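Local coordinates for regulatory protein SdiA (Escherichia coli, PDB 4LFU) that acts as a LuxR-type quorum-sensing receptor and transcription factor, binding acyl-homoserine lactone autoinducers of other bacteria and activating transcription of the cell-division cluster ftsQAZ, at residues Tyr70-Val82 against Trp95-Ala109. Residues are numbered along the deposited sequence; the frame is centred on the assembly and turned at random.
Sequences YYQAKNFLAIDPV and WNDDLFSEAQPLWEA
Phe-76 to Pro-81 run antiparallel to Leu-99 to Leu-106, closest where the CA atoms of Ile-79 and Ala-103 come within 5.3 Å, and no hydrogen bond joins the two segments. The contact packs helices 65-73 and 104-112 over one face of the antiparallel sheet in the autoinducer-binding domain (GAF clan). A Schellman motif with positive phi at Asn-75 ends helix 65-73 just before Phe-76. The flat ring of Phe-76 suits a helix surface: CA of Leu-106 stands 4.0 Å from its centroid, 9° off the normal, a CH-pi contact, while Lys-74 CB lies over the opposite face, toward the rim. Branched Leu-106 reaches two ways, CD2 to Phe-76 CD2 at 3.9 Å and CD1 to Asp-80 OD2 at 3.6 Å. CE2 of Phe-76 also meets Ala-109 CB at 3.8 Å, where a small methyl lets the helix come close. Ala-103, the N-cap residue, is equally compact; its CB touches Ile-79 O at 3.3 Å and also meets CD of Pro-81. That rigid proline presses CG against CD1 of Phe-100 at 3.5 Å, the side chains crossing at about a right angle. In Asp-80, CG anti to the backbone N (chi1 -170°) swings the carboxylate to where the anti lone pair of OD1 accepts Tyr-71 OH; OD1 also hydrogen-bonds a tetraethylene glycol, probably from the crystallisation liquor. OD2 takes the Val-82 N-H, forming an Asx turn that sets Val-82 against Trp-95. The indole, anchored by NE1 to Thr-120, offers a face to Val-82 CG2, 3.7 Å from the five-membered ring centroid.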
ATOM      1  N   TYR A  70       9.817   0.146  29.652  1.00 28.00           N
ATOM      2  CA  TYR A  70       8.716  -0.542  30.371  1.00 27.46           C
ATOM      3  C   TYR A  70       7.739  -1.221  29.427  1.00 26.72           C
ATOM      4  O   TYR A  70       7.343  -2.361  29.650  1.00 26.61           O
ATOM      5  CB  TYR A  70       7.955   0.463  31.274  1.00 28.16           C
ATOM      6  CG  TYR A  70       6.974  -0.138  32.254  1.00 27.75           C
ATOM      7  CD1 TYR A  70       7.411  -0.721  33.460  1.00 28.74           C
ATOM      8  CD2 TYR A  70       5.621  -0.107  31.998  1.00 28.10           C
ATOM      9  CE1 TYR A  70       6.503  -1.262  34.379  1.00 28.47           C
ATOM     10  CE2 TYR A  70       4.683  -0.660  32.903  1.00 31.06           C
ATOM     11  CZ  TYR A  70       5.131  -1.236  34.093  1.00 31.16           C
ATOM     12  OH  TYR A  70       4.192  -1.782  34.969  1.00 31.49           O
ATOM     13  N   TYR A  71       7.323  -0.493  28.388  1.00 26.13           N
ATOM     14  CA  TYR A  71       6.500  -1.047  27.284  1.00 25.36           C
ATOM     15  C   TYR A  71       7.122  -2.301  26.645  1.00 24.72           C
ATOM     16  O   TYR A  71       6.413  -3.249  26.321  1.00 24.74           O
ATOM     17  CB  TYR A  71       6.281   0.068  26.250  1.00 25.08           C
ATOM     18  CG  TYR A  71       5.447  -0.231  25.021  1.00 24.69           C
ATOM     19  CD1 TYR A  71       5.954  -1.004  23.974  1.00 23.77           C
ATOM     20  CD2 TYR A  71       4.180   0.335  24.863  1.00 23.86           C
ATOM     21  CE1 TYR A  71       5.206  -1.224  22.820  1.00 23.06           C
ATOM     22  CE2 TYR A  71       3.434   0.118  23.704  1.00 23.35           C
ATOM     23  CZ  TYR A  71       3.957  -0.666  22.708  1.00 23.32           C
ATOM     24  OH  TYR A  71       3.241  -0.899  21.586  1.00 25.36           O
ATOM     25  N   GLN A  72       8.445  -2.297  26.483  1.00 25.17           N
ATOM     26  CA  GLN A  72       9.202  -3.430  25.919  1.00 26.40           C
ATOM     27  C   GLN A  72       9.281  -4.637  26.841  1.00 26.59           C
ATOM     28  O   GLN A  72       9.095  -5.770  26.391  1.00 27.45           O
ATOM     29  CB  GLN A  72      10.608  -2.980  25.510  1.00 26.15           C
ATOM     30  CG  GLN A  72      10.621  -2.081  24.259  1.00 27.63           C
ATOM     31  CD  GLN A  72      12.000  -1.506  23.957  1.00 29.07           C
ATOM     32  OE1 GLN A  72      12.742  -1.112  24.872  1.00 34.90           O
ATOM     33  NE2 GLN A  72      12.351  -1.444  22.672  1.00 31.66           N
ATOM     34  N   ALA A  73       9.566  -4.384  28.122  1.00 27.09           N
ATOM     35  CA  ALA A  73       9.655  -5.414  29.171  1.00 27.93           C
ATOM     36  C   ALA A  73       8.308  -6.068  29.458  1.00 28.49           C
ATOM     37  O   ALA A  73       8.259  -7.250  29.810  1.00 29.33           O
ATOM     38  CB  ALA A  73      10.236  -4.826  30.464  1.00 27.48           C
ATOM     39  N   LYS A  74       7.212  -5.318  29.312  1.00 28.25           N
ATOM     40  CA  LYS A  74       5.888  -5.910  29.544  1.00 27.73           C
ATOM     41  C   LYS A  74       5.283  -6.533  28.293  1.00 27.92           C
ATOM     42  O   LYS A  74       4.204  -7.082  28.354  1.00 28.58           O
ATOM     43  CB  LYS A  74       4.924  -4.887  30.158  1.00 27.79           C
ATOM     44  CG  LYS A  74       5.360  -4.330  31.503  1.00 27.82           C
ATOM     45  CD  LYS A  74       5.280  -5.406  32.575  1.00 30.75           C
ATOM     46  CE  LYS A  74       6.047  -4.995  33.814  1.00 33.21           C
ATOM     47  NZ  LYS A  74       6.038  -6.109  34.795  1.00 35.81           N
ATOM     48  N   ASN A  75       5.973  -6.445  27.154  1.00 28.05           N
ATOM     49  CA  ASN A  75       5.470  -6.967  25.871  1.00 27.53           C
ATOM     50  C   ASN A  75       4.117  -6.359  25.519  1.00 26.68           C
ATOM     51  O   ASN A  75       3.216  -7.049  25.066  1.00 26.76           O
ATOM     52  CB  ASN A  75       5.459  -8.510  25.848  1.00 28.40           C
ATOM     53  CG  ASN A  75       5.180  -9.116  24.436  1.00 30.53           C
ATOM     54  OD1 ASN A  75       4.596 -10.197  24.339  1.00 33.31           O
ATOM     55  ND2 ASN A  75       5.608  -8.437  23.364  1.00 30.90           N
ATOM     56  N   PHE A  76       3.989  -5.051  25.729  1.00 25.68           N
ATOM     57  CA  PHE A  76       2.762  -4.346  25.393  1.00 24.96           C
ATOM     58  C   PHE A  76       2.539  -4.312  23.900  1.00 25.30           C
ATOM     59  O   PHE A  76       1.468  -3.963  23.468  1.00 25.35           O
ATOM     60  CB  PHE A  76       2.753  -2.914  25.945  1.00 24.09           C
ATOM     61  CG  PHE A  76       2.553  -2.817  27.442  1.00 23.24           C
ATOM     62  CD1 PHE A  76       1.928  -3.839  28.160  1.00 23.84           C
ATOM     63  CD2 PHE A  76       2.948  -1.672  28.129  1.00 21.83           C
ATOM     64  CE1 PHE A  76       1.717  -3.720  29.558  1.00 22.98           C
ATOM     65  CE2 PHE A  76       2.745  -1.545  29.524  1.00 21.73           C
ATOM     66  CZ  PHE A  76       2.134  -2.578  30.227  1.00 22.09           C
ATOM     67  N   LEU A  77       3.557  -4.651  23.111  1.00 26.97           N
ATOM     68  CA  LEU A  77       3.445  -4.615  21.637  1.00 27.52           C
ATOM     69  C   LEU A  77       2.411  -5.633  21.148  1.00 27.73           C
ATOM     70  O   LEU A  77       1.619  -5.340  20.242  1.00 27.09           O
ATOM     71  CB  LEU A  77       4.822  -4.818  20.962  1.00 27.30           C
ATOM     72  CG  LEU A  77       4.883  -4.942  19.427  1.00 28.05           C
ATOM     73  CD1 LEU A  77       4.422  -3.645  18.734  1.00 25.01           C
ATOM     74  CD2 LEU A  77       6.301  -5.356  18.952  1.00 27.24           C
ATOM     75  N   ALA A  78       2.410  -6.802  21.796  1.00 28.04           N
ATOM     76  CA  ALA A  78       1.427  -7.881  21.549  1.00 28.92           C
ATOM     77  C   ALA A  78      -0.048  -7.483  21.722  1.00 29.18           C
ATOM     78  O   ALA A  78      -0.919  -8.026  21.031  1.00 29.68           O
ATOM     79  CB  ALA A  78       1.730  -9.112  22.432  1.00 28.25           C
ATOM     80  N   ILE A  79      -0.327  -6.564  22.649  1.00 28.81           N
ATOM     81  CA  ILE A  79      -1.711  -6.131  22.926  1.00 28.28           C
ATOM     82  C   ILE A  79      -2.048  -4.709  22.439  1.00 28.46           C
ATOM     83  O   ILE A  79      -3.191  -4.272  22.543  1.00 28.68           O
ATOM     84  CB  ILE A  79      -2.038  -6.256  24.448  1.00 28.09           C
ATOM     85  CG1 ILE A  79      -1.199  -5.261  25.289  1.00 26.43           C
ATOM     86  CG2 ILE A  79      -1.848  -7.699  24.887  1.00 27.99           C
ATOM     87  CD1 ILE A  79      -1.347  -5.410  26.826  1.00 27.91           C
ATOM     88  N   ASP A  80      -1.054  -3.983  21.922  1.00 28.93           N
ATOM     89  CA  ASP A  80      -1.221  -2.556  21.618  1.00 29.47           C
ATOM     90  C   ASP A  80      -2.174  -2.312  20.441  1.00 30.03           C
ATOM     91  O   ASP A  80      -1.816  -2.556  19.291  1.00 30.42           O
ATOM     92  CB  ASP A  80       0.120  -1.880  21.389  1.00 29.29           C
ATOM     93  CG  ASP A  80       0.013  -0.374  21.303  1.00 30.08           C
ATOM     94  OD1 ASP A  80       1.062   0.298  21.203  1.00 31.60           O
ATOM     95  OD2 ASP A  80      -1.109   0.157  21.329  1.00 30.84           O
ATOM     96  N   PRO A  81      -3.381  -1.779  20.738  1.00 30.22           N
ATOM     97  CA  PRO A  81      -4.450  -1.675  19.734  1.00 30.29           C
ATOM     98  C   PRO A  81      -4.231  -0.528  18.752  1.00 30.19           C
ATOM     99  O   PRO A  81      -4.854  -0.475  17.687  1.00 30.12           O
ATOM    100  CB  PRO A  81      -5.696  -1.423  20.585  1.00 30.59           C
ATOM    101  CG  PRO A  81      -5.176  -0.799  21.861  1.00 30.08           C
ATOM    102  CD  PRO A  81      -3.774  -1.213  22.047  1.00 29.48           C
ATOM    103  N   VAL A  82      -3.333   0.370  19.119  1.00 29.86           N
ATOM    104  CA  VAL A  82      -3.019   1.569  18.355  1.00 29.79           C
ATOM    105  C   VAL A  82      -2.179   1.217  17.100  1.00 30.08           C
ATOM    106  O   VAL A  82      -2.024   2.040  16.190  1.00 30.27           O
ATOM    107  CB  VAL A  82      -2.359   2.593  19.346  1.00 30.19           C
ATOM    108  CG1 VAL A  82      -1.342   3.485  18.710  1.00 29.41           C
ATOM    109  CG2 VAL A  82      -3.451   3.359  20.117  1.00 29.58           C
ATOM    110  N   TRP A  95      -7.938   8.091  20.002  1.00 31.60           N
ATOM    111  CA  TRP A  95      -7.968   7.115  21.130  1.00 31.62           C
ATOM    112  C   TRP A  95      -9.212   7.284  21.998  1.00 31.74           C
ATOM    113  O   TRP A  95      -9.651   8.405  22.267  1.00 31.87           O
ATOM    114  CB  TRP A  95      -6.716   7.152  22.024  1.00 29.91           C
ATOM    115  CG  TRP A  95      -5.409   6.996  21.298  1.00 29.56           C
ATOM    116  CD1 TRP A  95      -5.222   6.687  19.965  1.00 27.77           C
ATOM    117  CD2 TRP A  95      -4.095   7.132  21.863  1.00 26.87           C
ATOM    118  NE1 TRP A  95      -3.881   6.649  19.680  1.00 27.62           N
ATOM    119  CE2 TRP A  95      -3.167   6.916  20.820  1.00 26.89           C
ATOM    120  CE3 TRP A  95      -3.617   7.438  23.144  1.00 28.56           C
ATOM    121  CZ2 TRP A  95      -1.787   6.973  21.020  1.00 27.41           C
ATOM    122  CZ3 TRP A  95      -2.238   7.520  23.343  1.00 28.73           C
ATOM    123  CH2 TRP A  95      -1.341   7.276  22.282  1.00 28.61           C
ATOM    124  N   ASN A  96      -9.783   6.158  22.394  1.00 32.63           N
ATOM    125  CA  ASN A  96     -10.910   6.124  23.323  1.00 34.82           C
ATOM    126  C   ASN A  96     -10.724   4.959  24.262  1.00 34.96           C
ATOM    127  O   ASN A  96      -9.875   4.111  24.009  1.00 34.73           O
ATOM    128  CB  ASN A  96     -12.265   6.036  22.604  1.00 35.01           C
ATOM    129  CG  ASN A  96     -12.398   4.799  21.726  1.00 37.19           C
ATOM    130  OD1 ASN A  96     -12.355   3.659  22.195  1.00 39.42           O
ATOM    131  ND2 ASN A  96     -12.576   5.027  20.436  1.00 41.32           N
ATOM    132  N   ASP A  97     -11.516   4.908  25.332  1.00 35.91           N
ATOM    133  CA  ASP A  97     -11.384   3.834  26.317  1.00 36.62           C
ATOM    134  C   ASP A  97     -11.705   2.459  25.775  1.00 36.62           C
ATOM    135  O   ASP A  97     -11.003   1.505  26.096  1.00 36.66           O
ATOM    136  CB  ASP A  97     -12.194   4.131  27.575  1.00 37.42           C
ATOM    137  CG  ASP A  97     -11.584   5.239  28.394  1.00 38.74           C
ATOM    138  OD1 ASP A  97     -10.359   5.429  28.293  1.00 41.50           O
ATOM    139  OD2 ASP A  97     -12.318   5.928  29.130  1.00 44.29           O
ATOM    140  N   ASP A  98     -12.727   2.361  24.925  1.00 37.00           N
ATOM    141  CA  ASP A  98     -13.144   1.059  24.342  1.00 37.44           C
ATOM    142  C   ASP A  98     -12.034   0.373  23.578  1.00 36.17           C
ATOM    143  O   ASP A  98     -11.988  -0.842  23.540  1.00 36.10           O
ATOM    144  CB  ASP A  98     -14.380   1.206  23.437  1.00 38.06           C
ATOM    145  CG  ASP A  98     -15.498   1.998  24.103  1.00 41.65           C
ATOM    146  OD1 ASP A  98     -15.325   3.240  24.276  1.00 45.58           O
ATOM    147  OD2 ASP A  98     -16.526   1.378  24.465  1.00 42.67           O
ATOM    148  N   LEU A  99     -11.157   1.181  22.972  1.00 35.98           N
ATOM    149  CA  LEU A  99      -9.983   0.733  22.207  1.00 35.32           C
ATOM    150  C   LEU A  99      -9.083  -0.204  23.016  1.00 35.08           C
ATOM    151  O   LEU A  99      -8.485  -1.150  22.467  1.00 34.81           O
ATOM    152  CB  LEU A  99      -9.176   1.957  21.774  1.00 35.37           C
ATOM    153  CG  LEU A  99      -8.649   2.174  20.354  1.00 35.24           C
ATOM    154  CD1 LEU A  99      -7.565   3.238  20.341  1.00 31.37           C
ATOM    155  CD2 LEU A  99      -8.132   0.906  19.745  1.00 35.47           C
ATOM    156  N   PHE A 100      -9.031   0.033  24.332  1.00 34.61           N
ATOM    157  CA  PHE A 100      -8.087  -0.647  25.212  1.00 33.76           C
ATOM    158  C   PHE A 100      -8.667  -1.740  26.093  1.00 34.38           C
ATOM    159  O   PHE A 100      -7.991  -2.210  27.001  1.00 34.36           O
ATOM    160  CB  PHE A 100      -7.336   0.392  26.053  1.00 33.15           C
ATOM    161  CG  PHE A 100      -6.488   1.335  25.221  1.00 31.97           C
ATOM    162  CD1 PHE A 100      -5.170   1.011  24.908  1.00 30.76           C
ATOM    163  CD2 PHE A 100      -7.020   2.527  24.736  1.00 29.10           C
ATOM    164  CE1 PHE A 100      -4.393   1.871  24.129  1.00 30.63           C
ATOM    165  CE2 PHE A 100      -6.264   3.389  23.958  1.00 30.53           C
ATOM    166  CZ  PHE A 100      -4.938   3.070  23.653  1.00 30.79           C
ATOM    167  N   SER A 101      -9.890  -2.189  25.807  1.00 34.86           N
ATOM    168  CA  SER A 101     -10.564  -3.165  26.675  1.00 35.31           C
ATOM    169  C   SER A 101      -9.902  -4.538  26.684  1.00 35.81           C
ATOM    170  O   SER A 101     -10.060  -5.309  27.645  1.00 35.66           O
ATOM    171  CB  SER A 101     -12.038  -3.297  26.300  1.00 35.85           C
ATOM    172  OG  SER A 101     -12.198  -3.952  25.049  1.00 36.52           O
ATOM    173  N   GLU A 102      -9.164  -4.831  25.615  1.00 36.10           N
ATOM    174  CA  GLU A 102      -8.341  -6.048  25.520  1.00 36.59           C
ATOM    175  C   GLU A 102      -6.853  -5.740  25.751  1.00 34.93           C
ATOM    176  O   GLU A 102      -5.998  -6.615  25.585  1.00 34.62           O
ATOM    177  CB  GLU A 102      -8.538  -6.747  24.155  1.00 37.70           C
ATOM    178  CG  GLU A 102      -9.757  -7.713  24.084  1.00 42.53           C
ATOM    179  CD  GLU A 102     -11.032  -7.056  23.535  1.00 50.43           C
ATOM    180  OE1 GLU A 102     -12.140  -7.634  23.738  1.00 52.99           O
ATOM    181  OE2 GLU A 102     -10.932  -5.964  22.901  1.00 52.72           O
ATOM    182  N   ALA A 103      -6.559  -4.497  26.144  1.00 33.19           N
ATOM    183  CA  ALA A 103      -5.181  -4.055  26.415  1.00 31.38           C
ATOM    184  C   ALA A 103      -5.095  -3.305  27.744  1.00 30.22           C
ATOM    185  O   ALA A 103      -4.365  -2.321  27.880  1.00 29.82           O
ATOM    186  CB  ALA A 103      -4.677  -3.182  25.273  1.00 30.78           C
ATOM    187  N   GLN A 104      -5.850  -3.781  28.722  1.00 29.50           N
ATOM    188  CA  GLN A 104      -5.984  -3.114  30.032  1.00 29.29           C
ATOM    189  C   GLN A 104      -4.668  -2.873  30.801  1.00 29.16           C
ATOM    190  O   GLN A 104      -4.512  -1.796  31.383  1.00 29.62           O
ATOM    191  CB  GLN A 104      -7.025  -3.838  30.895  1.00 29.36           C
ATOM    192  CG  GLN A 104      -8.413  -3.845  30.235  1.00 28.91           C
ATOM    193  CD  GLN A 104      -9.436  -4.693  30.972  1.00 29.71           C
ATOM    194  OE1 GLN A 104      -9.487  -4.712  32.202  1.00 28.87           O
ATOM    195  NE2 GLN A 104     -10.270  -5.389  30.215  1.00 28.95           N
ATOM    196  N   PRO A 105      -3.702  -3.838  30.778  1.00 29.21           N
ATOM    197  CA  PRO A 105      -2.397  -3.519  31.374  1.00 29.09           C
ATOM    198  C   PRO A 105      -1.726  -2.295  30.763  1.00 28.99           C
ATOM    199  O   PRO A 105      -1.103  -1.527  31.485  1.00 28.99           O
ATOM    200  CB  PRO A 105      -1.564  -4.785  31.095  1.00 29.17           C
ATOM    201  CG  PRO A 105      -2.564  -5.869  31.021  1.00 28.35           C
ATOM    202  CD  PRO A 105      -3.713  -5.232  30.275  1.00 29.23           C
ATOM    203  N   LEU A 106      -1.877  -2.102  29.453  1.00 29.36           N
ATOM    204  CA  LEU A 106      -1.268  -0.960  28.750  1.00 29.30           C
ATOM    205  C   LEU A 106      -1.941   0.357  29.149  1.00 28.68           C
ATOM    206  O   LEU A 106      -1.272   1.356  29.419  1.00 28.75           O
ATOM    207  CB  LEU A 106      -1.374  -1.151  27.218  1.00 29.41           C
ATOM    208  CG  LEU A 106      -0.400  -0.496  26.221  1.00 30.10           C
ATOM    209  CD1 LEU A 106      -1.091  -0.293  24.861  1.00 29.33           C
ATOM    210  CD2 LEU A 106       0.245   0.798  26.703  1.00 26.94           C
ATOM    211  N   TRP A 107      -3.266   0.343  29.140  1.00 28.72           N
ATOM    212  CA  TRP A 107      -4.102   1.495  29.491  1.00 29.05           C
ATOM    213  C   TRP A 107      -3.838   1.920  30.944  1.00 29.37           C
ATOM    214  O   TRP A 107      -3.706   3.108  31.218  1.00 28.99           O
ATOM    215  CB  TRP A 107      -5.572   1.119  29.235  1.00 29.09           C
ATOM    216  CG  TRP A 107      -6.681   2.136  29.586  1.00 30.38           C
ATOM    217  CD1 TRP A 107      -7.204   3.113  28.766  1.00 29.57           C
ATOM    218  CD2 TRP A 107      -7.428   2.211  30.817  1.00 30.47           C
ATOM    219  NE1 TRP A 107      -8.208   3.797  29.414  1.00 30.22           N
ATOM    220  CE2 TRP A 107      -8.362   3.278  30.677  1.00 31.66           C
ATOM    221  CE3 TRP A 107      -7.391   1.493  32.025  1.00 30.58           C
ATOM    222  CZ2 TRP A 107      -9.265   3.636  31.704  1.00 29.92           C
ATOM    223  CZ3 TRP A 107      -8.278   1.861  33.056  1.00 29.68           C
ATOM    224  CH2 TRP A 107      -9.201   2.925  32.879  1.00 30.17           C
ATOM    225  N   GLU A 108      -3.723   0.942  31.854  1.00 29.90           N
ATOM    226  CA  GLU A 108      -3.449   1.214  33.283  1.00 31.35           C
ATOM    227  C   GLU A 108      -2.067   1.771  33.520  1.00 29.55           C
ATOM    228  O   GLU A 108      -1.922   2.766  34.212  1.00 29.88           O
ATOM    229  CB  GLU A 108      -3.656  -0.041  34.157  1.00 31.27           C
ATOM    230  CG  GLU A 108      -5.127  -0.455  34.279  1.00 34.50           C
ATOM    231  CD  GLU A 108      -5.353  -1.659  35.172  1.00 35.87           C
ATOM    232  OE1 GLU A 108      -4.460  -1.993  36.013  1.00 40.18           O
ATOM    233  OE2 GLU A 108      -6.448  -2.266  35.033  1.00 41.10           O
ATOM    234  N   ALA A 109      -1.050   1.134  32.940  1.00 28.65           N
ATOM    235  CA  ALA A 109       0.313   1.677  32.959  1.00 26.88           C
ATOM    236  C   ALA A 109       0.376   3.095  32.390  1.00 26.09           C
ATOM    237  O   ALA A 109       0.972   3.963  32.995  1.00 25.71           O
ATOM    238  CB  ALA A 109       1.269   0.752  32.211  1.00 26.54           C
TER